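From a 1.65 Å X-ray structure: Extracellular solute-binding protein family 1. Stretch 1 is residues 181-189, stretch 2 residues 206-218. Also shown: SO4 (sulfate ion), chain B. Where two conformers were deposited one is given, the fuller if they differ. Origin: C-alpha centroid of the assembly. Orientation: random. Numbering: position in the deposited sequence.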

# COMPACT_ATOMS: atom_id res chain seq x y z
N ASP A 181 -13.61 -6.68 -12.97
CA ASP A 181 -14.15 -5.33 -12.91
C ASP A 181 -13.59 -4.73 -11.63
O ASP A 181 -14.13 -4.93 -10.55
CB ASP A 181 -15.68 -5.36 -12.93
CG ASP A 181 -16.30 -3.98 -12.97
OD1 ASP A 181 -15.58 -2.99 -12.66
OD2 ASP A 181 -17.52 -3.89 -13.30
N ASP A 182 -12.48 -3.99 -11.77
CA ASP A 182 -11.66 -3.59 -10.62
C ASP A 182 -12.02 -2.20 -10.13
O ASP A 182 -11.17 -1.31 -9.99
CB ASP A 182 -10.18 -3.72 -10.99
CG ASP A 182 -9.75 -5.16 -11.08
OD1 ASP A 182 -10.07 -5.92 -10.15
OD2 ASP A 182 -9.10 -5.55 -12.08
N GLU A 183 -13.30 -2.02 -9.87
CA GLU A 183 -13.82 -0.80 -9.29
C GLU A 183 -13.92 -0.91 -7.78
O GLU A 183 -14.58 -1.80 -7.24
CB GLU A 183 -15.17 -0.44 -9.87
CG GLU A 183 -15.11 -0.01 -11.33
CD GLU A 183 -16.50 0.10 -11.93
OE1 GLU A 183 -17.01 -0.93 -12.43
OE2 GLU A 183 -17.07 1.21 -11.91
N SER A 184 -13.30 0.04 -7.12
CA SER A 184 -13.31 0.15 -5.67
C SER A 184 -12.96 1.58 -5.35
O SER A 184 -12.44 2.32 -6.20
CB SER A 184 -12.27 -0.78 -5.04
OG SER A 184 -10.93 -0.35 -5.32
N TRP A 185 -13.21 1.96 -4.11
CA TRP A 185 -12.90 3.31 -3.66
C TRP A 185 -11.42 3.63 -3.87
O TRP A 185 -11.09 4.72 -4.34
CB TRP A 185 -13.28 3.40 -2.20
CG TRP A 185 -13.15 4.70 -1.48
CD1 TRP A 185 -12.56 4.87 -0.27
CD2 TRP A 185 -13.70 5.97 -1.84
NE1 TRP A 185 -12.68 6.17 0.13
CE2 TRP A 185 -13.38 6.87 -0.81
CE3 TRP A 185 -14.41 6.45 -2.95
CZ2 TRP A 185 -13.74 8.23 -0.84
CZ3 TRP A 185 -14.79 7.78 -2.98
CH2 TRP A 185 -14.46 8.66 -1.93
N GLN A 186 -10.54 2.68 -3.57
CA GLN A 186 -9.12 2.98 -3.71
C GLN A 186 -8.65 2.95 -5.17
O GLN A 186 -7.76 3.73 -5.54
CB GLN A 186 -8.27 2.11 -2.78
CG GLN A 186 -8.53 2.36 -1.29
CD GLN A 186 -8.28 3.80 -0.84
OE1 GLN A 186 -7.47 4.51 -1.42
NE2 GLN A 186 -8.99 4.22 0.20
N THR A 187 -9.22 2.12 -6.05
CA THR A 187 -8.83 2.27 -7.46
C THR A 187 -9.40 3.56 -8.05
O THR A 187 -8.79 4.17 -8.92
CB THR A 187 -9.18 1.09 -8.38
OG1 THR A 187 -10.60 0.94 -8.50
CG2 THR A 187 -8.54 -0.19 -7.90
N PHE A 188 -10.58 3.98 -7.58
CA PHE A 188 -11.06 5.29 -7.95
C PHE A 188 -10.09 6.39 -7.46
O PHE A 188 -9.85 7.38 -8.15
CB PHE A 188 -12.48 5.57 -7.46
CG PHE A 188 -12.92 6.95 -7.81
CD1 PHE A 188 -12.99 7.34 -9.14
CD2 PHE A 188 -13.18 7.89 -6.83
CE1 PHE A 188 -13.30 8.64 -9.49
CE2 PHE A 188 -13.52 9.19 -7.17
CZ PHE A 188 -13.58 9.56 -8.50
N GLY A 189 -9.52 6.22 -6.26
CA GLY A 189 -8.53 7.15 -5.75
C GLY A 189 -7.37 7.37 -6.72
O GLY A 189 -6.92 8.49 -6.92
N LYS A 206 -14.35 17.55 2.91
CA LYS A 206 -15.21 17.23 1.78
C LYS A 206 -14.48 16.33 0.80
O LYS A 206 -13.28 16.11 0.93
CB LYS A 206 -15.72 18.49 1.08
CG LYS A 206 -14.70 19.57 0.84
CD LYS A 206 -15.31 20.78 0.13
CE LYS A 206 -16.38 21.45 0.97
NZ LYS A 206 -16.63 22.85 0.52
N LEU A 207 -15.22 15.81 -0.17
CA LEU A 207 -14.62 15.01 -1.22
C LEU A 207 -13.72 15.92 -2.04
O LEU A 207 -13.99 17.11 -2.19
CB LEU A 207 -15.69 14.38 -2.10
CG LEU A 207 -16.61 13.38 -1.38
CD1 LEU A 207 -17.66 12.88 -2.35
CD2 LEU A 207 -15.83 12.21 -0.81
N GLY A 208 -12.65 15.34 -2.58
CA GLY A 208 -11.65 16.10 -3.30
C GLY A 208 -11.71 15.95 -4.81
O GLY A 208 -10.74 16.26 -5.49
N PHE A 209 -12.82 15.45 -5.33
CA PHE A 209 -12.98 15.25 -6.77
C PHE A 209 -14.35 15.72 -7.21
O PHE A 209 -15.25 15.94 -6.40
CB PHE A 209 -12.81 13.77 -7.11
CG PHE A 209 -13.81 12.89 -6.43
CD1 PHE A 209 -15.05 12.62 -7.03
CD2 PHE A 209 -13.55 12.36 -5.18
CE1 PHE A 209 -15.97 11.82 -6.39
CE2 PHE A 209 -14.47 11.55 -4.54
CZ PHE A 209 -15.69 11.29 -5.14
N THR A 210 -14.51 15.85 -8.53
CA THR A 210 -15.75 16.32 -9.12
C THR A 210 -16.59 15.16 -9.66
O THR A 210 -16.10 14.06 -9.88
CB THR A 210 -15.47 17.25 -10.30
OG1 THR A 210 -14.77 16.53 -11.31
CG2 THR A 210 -14.65 18.46 -9.87
N GLU A 211 -17.86 15.44 -9.90
CA GLU A 211 -18.76 14.44 -10.46
C GLU A 211 -18.25 13.89 -11.79
O GLU A 211 -18.31 12.69 -12.03
CB GLU A 211 -20.16 15.01 -10.62
CG GLU A 211 -21.21 13.99 -10.98
CD GLU A 211 -22.57 14.62 -11.05
OE1 GLU A 211 -23.02 15.17 -10.03
OE2 GLU A 211 -23.19 14.57 -12.13
N SER A 212 -17.75 14.79 -12.63
CA SER A 212 -17.23 14.43 -13.94
C SER A 212 -16.15 13.35 -13.85
O SER A 212 -16.13 12.39 -14.62
CB SER A 212 -16.64 15.68 -14.58
OG SER A 212 -16.37 15.44 -15.93
N THR A 213 -15.24 13.52 -12.90
CA THR A 213 -14.14 12.58 -12.70
C THR A 213 -14.66 11.19 -12.32
O THR A 213 -14.17 10.17 -12.83
CB THR A 213 -13.24 13.10 -11.59
OG1 THR A 213 -12.73 14.38 -12.00
CG2 THR A 213 -12.09 12.13 -11.31
N LEU A 214 -15.65 11.14 -11.44
CA LEU A 214 -16.23 9.86 -11.05
C LEU A 214 -17.04 9.24 -12.18
O LEU A 214 -16.94 8.06 -12.43
CB LEU A 214 -17.08 10.00 -9.79
CG LEU A 214 -17.81 8.76 -9.29
CD1 LEU A 214 -16.85 7.60 -9.13
CD2 LEU A 214 -18.48 9.11 -7.97
N VAL A 215 -17.83 10.05 -12.89
CA VAL A 215 -18.62 9.52 -14.00
C VAL A 215 -17.73 8.96 -15.11
O VAL A 215 -18.05 7.93 -15.70
CB VAL A 215 -19.61 10.58 -14.55
CG1 VAL A 215 -20.28 10.07 -15.82
CG2 VAL A 215 -20.66 10.87 -13.50
N SER A 216 -16.60 9.61 -15.39
CA SER A 216 -15.71 9.10 -16.45
C SER A 216 -15.12 7.74 -16.05
O SER A 216 -14.98 6.84 -16.88
CB SER A 216 -14.64 10.13 -16.84
OG SER A 216 -13.72 10.35 -15.78
N TYR A 217 -14.80 7.59 -14.77
CA TYR A 217 -14.32 6.30 -14.25
C TYR A 217 -15.40 5.24 -14.37
O TYR A 217 -15.17 4.14 -14.89
CB TYR A 217 -13.93 6.50 -12.79
CG TYR A 217 -13.62 5.28 -11.96
CD1 TYR A 217 -12.35 4.75 -11.90
CD2 TYR A 217 -14.59 4.73 -11.14
CE1 TYR A 217 -12.05 3.68 -11.09
CE2 TYR A 217 -14.30 3.66 -10.32
CZ TYR A 217 -13.02 3.14 -10.30
OH TYR A 217 -12.74 2.11 -9.46
N LEU A 218 -16.59 5.57 -13.91
CA LEU A 218 -17.69 4.60 -13.99
C LEU A 218 -18.00 4.20 -15.43
O LEU A 218 -18.26 3.03 -15.71
CB LEU A 218 -18.93 5.16 -13.30
CG LEU A 218 -18.83 5.39 -11.79
CD1 LEU A 218 -20.08 6.13 -11.36
CD2 LEU A 218 -18.65 4.10 -11.01
S SO4 B . -8.78 -2.27 -3.14
O1 SO4 B . -10.22 -2.14 -2.83
O2 SO4 B . -7.96 -1.49 -2.17
O3 SO4 B . -8.38 -3.69 -3.02
O4 SO4 B . -8.55 -1.81 -4.52
O HOH W 1 -19.12 1.26 -13.77

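Helices that meet at a steep angle often pack through a few large side chains rather than along a seam, and this pair illustrates the principle. Helix 185-189 and helix 211-218 run at 112° to each other, their axes no closer than 11.2 Å, a gap wide enough for aromatic rings; even the nearest CA atoms, those of F188 and Y217, stand 7.2 Å apart.

F188, buried and with chi1 t, fills that gap. Its edge meets the faces of two rings, F209 (centroids 4.8 Å apart, planes at 80°) and Y217 (5.0 Å, 65°), while L214 CD1 lies over its own face, 3.8 Å from the ring centroid. A flat, apolar side chain suits this site because edge and face are both used. Farther along, W185 CH2 reaches F209 CE2 at 3.9 Å and L207 CD2 at 4.0 Å, although its CA-to-CB bond points away.

Tyrosine adds a polar anchor to this apolar packing. Y217 OH donates to T187 OG1 at 2.6 Å, and T187 OG1 in turn donates to D182 O at 2.8 Å, so the buried hydroxyls form a relay into the loop before the first helix. At the margin, a water donates to both E183 OE2 and L218 O, each 2.8 Å from its oxygen, bridging the stretches.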